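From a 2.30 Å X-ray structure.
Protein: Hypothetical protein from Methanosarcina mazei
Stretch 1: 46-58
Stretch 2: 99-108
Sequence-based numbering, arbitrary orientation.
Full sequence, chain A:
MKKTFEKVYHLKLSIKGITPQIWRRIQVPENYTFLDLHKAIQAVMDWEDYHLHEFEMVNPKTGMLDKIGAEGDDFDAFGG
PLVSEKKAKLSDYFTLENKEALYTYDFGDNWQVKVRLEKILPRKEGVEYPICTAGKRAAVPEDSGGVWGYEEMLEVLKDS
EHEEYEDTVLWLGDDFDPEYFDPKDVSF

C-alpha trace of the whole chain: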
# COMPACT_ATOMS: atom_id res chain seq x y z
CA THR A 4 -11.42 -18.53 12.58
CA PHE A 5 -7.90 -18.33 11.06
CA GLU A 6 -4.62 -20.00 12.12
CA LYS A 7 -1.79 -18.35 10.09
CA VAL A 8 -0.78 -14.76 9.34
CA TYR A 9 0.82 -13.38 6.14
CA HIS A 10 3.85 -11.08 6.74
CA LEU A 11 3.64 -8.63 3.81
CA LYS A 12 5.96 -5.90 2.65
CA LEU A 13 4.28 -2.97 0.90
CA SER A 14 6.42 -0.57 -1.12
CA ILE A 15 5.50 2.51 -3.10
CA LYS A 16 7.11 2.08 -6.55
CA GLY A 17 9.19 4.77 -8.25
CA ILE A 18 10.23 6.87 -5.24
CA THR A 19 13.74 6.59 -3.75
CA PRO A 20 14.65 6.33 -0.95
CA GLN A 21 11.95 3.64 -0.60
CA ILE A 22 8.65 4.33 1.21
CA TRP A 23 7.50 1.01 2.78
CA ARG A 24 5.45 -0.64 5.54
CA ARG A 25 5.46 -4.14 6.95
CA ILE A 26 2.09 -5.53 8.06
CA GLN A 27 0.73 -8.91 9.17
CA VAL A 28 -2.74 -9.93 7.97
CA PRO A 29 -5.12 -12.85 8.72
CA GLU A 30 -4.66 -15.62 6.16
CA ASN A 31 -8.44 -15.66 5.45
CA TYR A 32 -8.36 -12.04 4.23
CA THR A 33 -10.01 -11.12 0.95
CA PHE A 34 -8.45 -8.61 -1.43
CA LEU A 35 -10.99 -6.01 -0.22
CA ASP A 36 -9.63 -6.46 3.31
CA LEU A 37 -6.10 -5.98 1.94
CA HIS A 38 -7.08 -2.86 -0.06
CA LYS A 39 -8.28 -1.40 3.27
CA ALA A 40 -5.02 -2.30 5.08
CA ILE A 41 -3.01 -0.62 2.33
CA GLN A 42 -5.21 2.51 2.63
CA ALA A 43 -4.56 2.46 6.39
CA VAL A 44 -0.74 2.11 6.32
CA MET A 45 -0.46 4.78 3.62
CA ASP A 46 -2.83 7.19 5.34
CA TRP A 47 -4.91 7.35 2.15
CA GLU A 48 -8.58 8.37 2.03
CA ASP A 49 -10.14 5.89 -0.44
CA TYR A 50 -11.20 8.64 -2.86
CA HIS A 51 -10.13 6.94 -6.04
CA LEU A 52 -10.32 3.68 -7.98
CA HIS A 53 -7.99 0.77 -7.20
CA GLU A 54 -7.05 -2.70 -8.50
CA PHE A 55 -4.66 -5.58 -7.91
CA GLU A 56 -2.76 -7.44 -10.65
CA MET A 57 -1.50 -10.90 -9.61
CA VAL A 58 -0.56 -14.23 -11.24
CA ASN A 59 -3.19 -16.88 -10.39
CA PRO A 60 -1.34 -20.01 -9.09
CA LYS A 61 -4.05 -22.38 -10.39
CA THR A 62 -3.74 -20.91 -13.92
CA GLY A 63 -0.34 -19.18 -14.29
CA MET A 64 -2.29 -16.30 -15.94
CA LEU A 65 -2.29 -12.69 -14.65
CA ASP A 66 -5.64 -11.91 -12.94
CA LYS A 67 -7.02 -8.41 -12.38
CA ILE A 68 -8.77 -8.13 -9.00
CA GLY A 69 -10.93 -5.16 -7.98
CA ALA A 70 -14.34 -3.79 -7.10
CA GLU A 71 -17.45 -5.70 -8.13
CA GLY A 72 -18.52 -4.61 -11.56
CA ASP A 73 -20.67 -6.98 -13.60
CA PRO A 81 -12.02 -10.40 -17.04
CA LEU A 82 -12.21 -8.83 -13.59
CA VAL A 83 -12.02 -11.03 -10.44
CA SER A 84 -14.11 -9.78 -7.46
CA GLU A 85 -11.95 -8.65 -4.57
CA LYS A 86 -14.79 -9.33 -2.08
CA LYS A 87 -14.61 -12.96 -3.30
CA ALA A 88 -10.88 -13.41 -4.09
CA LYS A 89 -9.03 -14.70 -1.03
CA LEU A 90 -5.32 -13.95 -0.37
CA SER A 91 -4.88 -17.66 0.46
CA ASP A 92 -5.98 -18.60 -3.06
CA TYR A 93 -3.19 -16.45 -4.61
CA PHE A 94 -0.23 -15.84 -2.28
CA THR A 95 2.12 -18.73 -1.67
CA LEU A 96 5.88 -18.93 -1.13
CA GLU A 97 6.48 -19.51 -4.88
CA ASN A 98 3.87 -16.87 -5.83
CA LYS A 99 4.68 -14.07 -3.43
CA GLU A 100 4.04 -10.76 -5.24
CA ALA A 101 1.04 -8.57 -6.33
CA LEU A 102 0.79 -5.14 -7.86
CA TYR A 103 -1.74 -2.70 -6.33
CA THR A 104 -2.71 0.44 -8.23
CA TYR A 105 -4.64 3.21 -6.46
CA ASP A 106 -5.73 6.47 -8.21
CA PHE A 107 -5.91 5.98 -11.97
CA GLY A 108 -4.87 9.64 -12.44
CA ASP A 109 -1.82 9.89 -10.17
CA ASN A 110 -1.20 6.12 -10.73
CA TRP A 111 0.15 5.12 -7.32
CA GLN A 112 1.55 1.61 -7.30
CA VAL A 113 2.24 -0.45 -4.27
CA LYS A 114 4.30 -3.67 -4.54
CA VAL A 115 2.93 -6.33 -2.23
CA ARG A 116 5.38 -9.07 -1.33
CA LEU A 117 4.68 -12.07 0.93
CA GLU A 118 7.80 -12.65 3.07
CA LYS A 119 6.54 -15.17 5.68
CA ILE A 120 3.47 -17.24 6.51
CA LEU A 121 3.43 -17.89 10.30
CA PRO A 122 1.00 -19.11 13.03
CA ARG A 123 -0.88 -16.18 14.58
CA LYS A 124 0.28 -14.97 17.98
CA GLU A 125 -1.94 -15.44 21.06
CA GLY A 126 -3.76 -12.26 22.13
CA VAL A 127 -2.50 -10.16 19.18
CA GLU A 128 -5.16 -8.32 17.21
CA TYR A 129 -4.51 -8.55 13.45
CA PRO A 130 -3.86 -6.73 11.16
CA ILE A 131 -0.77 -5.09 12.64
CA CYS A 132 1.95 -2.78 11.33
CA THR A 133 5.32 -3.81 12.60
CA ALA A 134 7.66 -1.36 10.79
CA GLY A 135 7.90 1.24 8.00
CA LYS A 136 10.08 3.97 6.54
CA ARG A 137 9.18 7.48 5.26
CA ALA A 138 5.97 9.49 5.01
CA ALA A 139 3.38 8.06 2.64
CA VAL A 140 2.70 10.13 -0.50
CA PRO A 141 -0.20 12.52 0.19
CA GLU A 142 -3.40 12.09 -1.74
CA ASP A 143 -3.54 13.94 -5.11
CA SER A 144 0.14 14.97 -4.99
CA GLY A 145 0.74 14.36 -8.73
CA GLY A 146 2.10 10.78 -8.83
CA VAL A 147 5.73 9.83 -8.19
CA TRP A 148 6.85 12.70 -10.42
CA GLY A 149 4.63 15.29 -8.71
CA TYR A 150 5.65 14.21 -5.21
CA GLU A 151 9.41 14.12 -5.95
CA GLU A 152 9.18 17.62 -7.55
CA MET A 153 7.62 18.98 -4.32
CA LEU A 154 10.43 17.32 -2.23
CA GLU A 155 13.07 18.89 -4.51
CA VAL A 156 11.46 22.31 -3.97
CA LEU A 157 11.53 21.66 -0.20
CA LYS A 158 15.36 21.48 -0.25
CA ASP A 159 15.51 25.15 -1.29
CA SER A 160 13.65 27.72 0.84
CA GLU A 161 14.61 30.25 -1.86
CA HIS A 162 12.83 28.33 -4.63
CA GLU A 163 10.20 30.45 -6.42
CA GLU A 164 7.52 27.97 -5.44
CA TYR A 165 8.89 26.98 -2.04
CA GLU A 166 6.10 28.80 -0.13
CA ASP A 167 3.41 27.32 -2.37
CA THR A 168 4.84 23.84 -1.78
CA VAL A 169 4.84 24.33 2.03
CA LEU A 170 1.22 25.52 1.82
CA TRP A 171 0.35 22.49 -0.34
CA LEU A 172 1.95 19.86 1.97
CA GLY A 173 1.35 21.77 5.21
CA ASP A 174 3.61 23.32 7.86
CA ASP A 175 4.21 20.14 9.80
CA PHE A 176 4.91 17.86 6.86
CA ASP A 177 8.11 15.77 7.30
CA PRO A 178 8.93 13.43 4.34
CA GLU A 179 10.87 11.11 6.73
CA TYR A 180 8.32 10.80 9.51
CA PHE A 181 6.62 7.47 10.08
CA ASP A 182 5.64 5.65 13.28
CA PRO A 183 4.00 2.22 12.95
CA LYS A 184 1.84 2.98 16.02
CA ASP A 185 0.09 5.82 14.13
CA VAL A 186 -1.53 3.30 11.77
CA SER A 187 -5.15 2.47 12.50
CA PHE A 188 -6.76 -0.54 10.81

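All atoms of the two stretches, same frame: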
# COMPACT_ATOMS: atom_id res chain seq x y z
N ASP A 46 -2.05 6.02 4.96
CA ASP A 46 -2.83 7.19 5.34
C ASP A 46 -3.57 7.83 4.13
O ASP A 46 -3.67 9.07 3.95
CB ASP A 46 -1.94 8.15 6.13
CG ASP A 46 -2.73 9.24 6.84
OD1 ASP A 46 -3.98 9.12 6.92
OD2 ASP A 46 -2.08 10.21 7.32
N TRP A 47 -4.09 6.95 3.27
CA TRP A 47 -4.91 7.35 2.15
C TRP A 47 -6.39 7.42 2.55
O TRP A 47 -6.78 7.00 3.63
CB TRP A 47 -4.65 6.42 0.96
CG TRP A 47 -3.33 6.66 0.25
CD1 TRP A 47 -2.61 7.83 0.21
CD2 TRP A 47 -2.58 5.71 -0.55
NE1 TRP A 47 -1.48 7.67 -0.54
CE2 TRP A 47 -1.43 6.38 -1.02
CE3 TRP A 47 -2.78 4.37 -0.92
CZ2 TRP A 47 -0.47 5.75 -1.82
CZ3 TRP A 47 -1.80 3.74 -1.72
CH2 TRP A 47 -0.68 4.44 -2.18
N GLU A 48 -7.23 7.95 1.66
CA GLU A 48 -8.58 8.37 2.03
C GLU A 48 -9.69 7.58 1.28
O GLU A 48 -10.88 7.84 1.43
CB GLU A 48 -8.72 9.87 1.75
CG GLU A 48 -8.06 10.81 2.72
CD GLU A 48 -8.73 10.78 4.05
OE1 GLU A 48 -9.93 10.45 4.13
OE2 GLU A 48 -8.07 11.08 5.05
N ASP A 49 -9.27 6.64 0.46
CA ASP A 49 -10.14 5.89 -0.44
C ASP A 49 -11.04 6.72 -1.37
O ASP A 49 -12.22 6.44 -1.55
CB ASP A 49 -10.93 4.80 0.31
CG ASP A 49 -11.13 3.57 -0.55
OD1 ASP A 49 -10.60 3.52 -1.69
OD2 ASP A 49 -11.79 2.63 -0.10
N TYR A 50 -10.45 7.71 -2.02
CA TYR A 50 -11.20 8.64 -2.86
C TYR A 50 -11.32 8.11 -4.27
O TYR A 50 -12.22 8.53 -5.04
CB TYR A 50 -10.39 9.92 -3.02
CG TYR A 50 -10.34 10.83 -1.82
CD1 TYR A 50 -11.49 11.13 -1.13
CD2 TYR A 50 -9.13 11.45 -1.45
CE1 TYR A 50 -11.46 12.01 -0.04
CE2 TYR A 50 -9.08 12.35 -0.38
CZ TYR A 50 -10.25 12.61 0.33
OH TYR A 50 -10.27 13.48 1.38
N HIS A 51 -10.37 7.24 -4.63
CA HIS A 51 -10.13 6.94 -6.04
C HIS A 51 -10.35 5.46 -6.29
O HIS A 51 -10.60 4.71 -5.36
CB HIS A 51 -8.71 7.35 -6.44
CG HIS A 51 -8.37 8.77 -6.12
ND1 HIS A 51 -8.95 9.85 -6.78
CD2 HIS A 51 -7.56 9.30 -5.18
CE1 HIS A 51 -8.48 10.98 -6.27
NE2 HIS A 51 -7.64 10.67 -5.29
N LEU A 52 -10.25 5.07 -7.57
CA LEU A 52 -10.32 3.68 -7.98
C LEU A 52 -9.03 2.95 -7.62
O LEU A 52 -7.98 3.58 -7.51
CB LEU A 52 -10.66 3.56 -9.48
CG LEU A 52 -11.96 4.24 -9.91
CD1 LEU A 52 -12.23 4.03 -11.39
CD2 LEU A 52 -13.17 3.78 -9.09
N HIS A 53 -9.14 1.64 -7.41
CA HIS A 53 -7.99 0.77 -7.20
C HIS A 53 -8.11 -0.58 -7.94
O HIS A 53 -9.19 -0.96 -8.40
CB HIS A 53 -7.71 0.56 -5.71
CG HIS A 53 -8.54 -0.50 -5.10
ND1 HIS A 53 -9.77 -0.24 -4.53
CD2 HIS A 53 -8.34 -1.83 -5.01
CE1 HIS A 53 -10.28 -1.38 -4.10
NE2 HIS A 53 -9.45 -2.36 -4.39
N GLU A 54 -7.00 -1.29 -8.10
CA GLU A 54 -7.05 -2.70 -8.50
C GLU A 54 -5.73 -3.39 -8.19
O GLU A 54 -4.72 -2.73 -8.02
CB GLU A 54 -7.47 -2.89 -9.96
CG GLU A 54 -6.42 -2.61 -11.00
CD GLU A 54 -6.85 -3.13 -12.37
OE1 GLU A 54 -7.98 -3.68 -12.46
OE2 GLU A 54 -6.07 -2.99 -13.35
N PHE A 55 -5.80 -4.71 -8.04
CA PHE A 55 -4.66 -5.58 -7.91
C PHE A 55 -4.44 -6.30 -9.25
O PHE A 55 -5.41 -6.60 -9.97
CB PHE A 55 -4.87 -6.63 -6.82
CG PHE A 55 -5.22 -6.07 -5.46
CD1 PHE A 55 -4.23 -5.89 -4.49
CD2 PHE A 55 -6.55 -5.74 -5.13
CE1 PHE A 55 -4.54 -5.36 -3.23
CE2 PHE A 55 -6.87 -5.23 -3.87
CZ PHE A 55 -5.84 -5.03 -2.91
N GLU A 56 -3.17 -6.52 -9.59
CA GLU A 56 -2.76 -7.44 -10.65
C GLU A 56 -1.91 -8.53 -9.99
O GLU A 56 -0.91 -8.23 -9.35
CB GLU A 56 -1.88 -6.73 -11.67
CG GLU A 56 -2.58 -5.88 -12.70
CD GLU A 56 -1.60 -5.27 -13.71
OE1 GLU A 56 -0.37 -5.63 -13.69
OE2 GLU A 56 -2.06 -4.44 -14.54
N MET A 57 -2.28 -9.78 -10.18
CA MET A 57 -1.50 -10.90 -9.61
C MET A 57 -1.62 -12.13 -10.53
O MET A 57 -2.68 -12.37 -11.11
CB MET A 57 -2.00 -11.19 -8.18
CG MET A 57 -1.23 -12.23 -7.41
SD MET A 57 -1.42 -12.08 -5.63
CE MET A 57 0.10 -12.88 -5.22
N VAL A 58 -0.52 -12.88 -10.68
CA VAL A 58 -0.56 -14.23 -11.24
C VAL A 58 -1.44 -15.18 -10.39
O VAL A 58 -1.28 -15.28 -9.16
CB VAL A 58 0.87 -14.85 -11.39
CG1 VAL A 58 0.80 -16.35 -11.63
CG2 VAL A 58 1.64 -14.17 -12.50
N LYS A 99 4.64 -14.94 -4.62
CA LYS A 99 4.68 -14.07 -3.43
C LYS A 99 4.33 -12.60 -3.64
O LYS A 99 4.12 -11.88 -2.64
CB LYS A 99 5.99 -14.23 -2.65
CG LYS A 99 7.27 -14.15 -3.45
CD LYS A 99 8.48 -14.36 -2.54
CE LYS A 99 8.25 -15.50 -1.54
NZ LYS A 99 9.35 -15.65 -0.49
N GLU A 100 4.19 -12.17 -4.90
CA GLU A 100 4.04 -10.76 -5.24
C GLU A 100 2.73 -10.36 -5.98
O GLU A 100 2.26 -11.10 -6.84
CB GLU A 100 5.28 -10.27 -5.99
CG GLU A 100 5.61 -8.79 -5.74
CD GLU A 100 7.03 -8.46 -6.14
OE1 GLU A 100 7.37 -8.66 -7.33
OE2 GLU A 100 7.82 -7.98 -5.27
N ALA A 101 2.18 -9.20 -5.63
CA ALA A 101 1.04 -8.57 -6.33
C ALA A 101 1.41 -7.15 -6.65
O ALA A 101 2.28 -6.56 -6.00
CB ALA A 101 -0.18 -8.55 -5.43
N LEU A 102 0.77 -6.59 -7.66
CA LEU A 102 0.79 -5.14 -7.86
C LEU A 102 -0.58 -4.49 -7.55
O LEU A 102 -1.61 -4.88 -8.09
CB LEU A 102 1.25 -4.81 -9.27
CG LEU A 102 1.39 -3.30 -9.54
CD1 LEU A 102 2.59 -2.66 -8.80
CD2 LEU A 102 1.46 -3.07 -11.07
N TYR A 103 -0.55 -3.48 -6.70
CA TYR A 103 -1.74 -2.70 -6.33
C TYR A 103 -1.63 -1.30 -6.92
O TYR A 103 -0.67 -0.59 -6.63
CB TYR A 103 -1.83 -2.60 -4.81
CG TYR A 103 -2.91 -1.71 -4.21
CD1 TYR A 103 -4.22 -2.16 -4.08
CD2 TYR A 103 -2.60 -0.46 -3.71
CE1 TYR A 103 -5.21 -1.37 -3.48
CE2 TYR A 103 -3.59 0.35 -3.10
CZ TYR A 103 -4.89 -0.11 -2.98
OH TYR A 103 -5.87 0.68 -2.33
N THR A 104 -2.60 -0.92 -7.73
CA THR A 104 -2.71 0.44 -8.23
C THR A 104 -3.90 1.16 -7.55
O THR A 104 -5.00 0.62 -7.42
CB THR A 104 -2.86 0.44 -9.79
OG1 THR A 104 -1.77 -0.28 -10.38
CG2 THR A 104 -2.90 1.88 -10.38
N TYR A 105 -3.65 2.38 -7.08
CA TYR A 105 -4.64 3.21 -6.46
C TYR A 105 -4.53 4.60 -7.10
O TYR A 105 -3.42 5.16 -7.19
CB TYR A 105 -4.41 3.27 -4.94
CG TYR A 105 -5.23 4.34 -4.24
CD1 TYR A 105 -6.65 4.27 -4.24
CD2 TYR A 105 -4.61 5.43 -3.62
CE1 TYR A 105 -7.44 5.26 -3.62
CE2 TYR A 105 -5.38 6.42 -2.98
CZ TYR A 105 -6.81 6.33 -3.00
OH TYR A 105 -7.63 7.29 -2.38
N ASP A 106 -5.67 5.16 -7.53
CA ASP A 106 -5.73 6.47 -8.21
C ASP A 106 -5.27 6.30 -9.63
O ASP A 106 -4.07 6.26 -9.90
CB ASP A 106 -4.90 7.57 -7.49
CG ASP A 106 -5.26 9.00 -7.95
OD1 ASP A 106 -5.09 9.95 -7.17
OD2 ASP A 106 -5.73 9.18 -9.10
N PHE A 107 -6.22 6.21 -10.56
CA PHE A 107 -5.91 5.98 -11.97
C PHE A 107 -5.48 7.27 -12.68
O PHE A 107 -5.17 7.23 -13.89
CB PHE A 107 -7.12 5.29 -12.69
CG PHE A 107 -7.42 3.90 -12.15
CD1 PHE A 107 -6.53 3.27 -11.24
CD2 PHE A 107 -8.55 3.21 -12.56
CE1 PHE A 107 -6.78 2.02 -10.74
CE2 PHE A 107 -8.81 1.92 -12.06
CZ PHE A 107 -7.94 1.33 -11.15
N GLY A 108 -5.47 8.38 -11.95
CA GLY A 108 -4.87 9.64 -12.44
C GLY A 108 -3.41 9.77 -12.01
O GLY A 108 -2.49 9.79 -12.84
O HOH W 1 -9.02 6.85 -9.85
O HOH W 2 -2.30 -2.83 -10.13
O HOH W 3 2.07 -11.85 -9.59

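Strands 53-58 and 100-105 run antiparallel, and the contact between the two stretches buries 1009 Å², both sides summed. Backbone hydrogen bonds form the frame. Glu54 and Thr104 make a reciprocal pair (Glu54 N to Thr104 O, 2.8 Å; Thr104 N to Glu54 O, 2.8 Å), as do Glu56 and Leu102 (Glu56 N to Leu102 O, 2.7 Å; Leu102 N to Glu56 O, 2.9 Å). Beyond the strand ends, Asp106 N donates to Leu52 O at 2.8 Å and prolongs the ladder. At the intervening non-hydrogen-bonded pairs the chains draw closer, with CA atoms 4.2 Å apart for His53 and Tyr105, and CA-H groups face carbonyls, as in Phe55 CA to Leu102 O at 3.1 Å.

Waters extend the pairing: one accepts from Leu52 N (3.1 Å) and Phe107 N (3.0 Å), and another accepts from Val58 N (3.0 Å) while donating to Glu100 O (2.9 Å).

Aromatic side chains gather on the face carrying His53, Phe55, Tyr103 and Tyr105. Tyr105, with chi1 in t, loses the most area to the other stretch; its ring makes an offset stack with the six-membered ring of Trp47 (Trp47 CE3 to Tyr105 CD2, 3.4 Å). A phenol suits this place because its ring packs while its hydroxyl reaches the loop backbone, where Tyr50 N donates to Tyr105 OH at 2.9 Å. Tyr103 CD1 lies over a face of the Phe55 ring, 3.3 Å from Phe55 CE1. Farther along, small, buried Ala101 leaves its CB 3.7 Å from Met57 SD.

The face of Glu54, Glu56, Leu102 and Thr104 is partly exposed, which suits its carboxylates and hydroxyl. Near the loop end, Leu52 CB sits over the Phe107 ring in a CH-pi contact, 3.6 Å from Phe107 CE2. Gly108 N donates to Asp106 OD2 at 3.0 Å, bracing the turn after the strand.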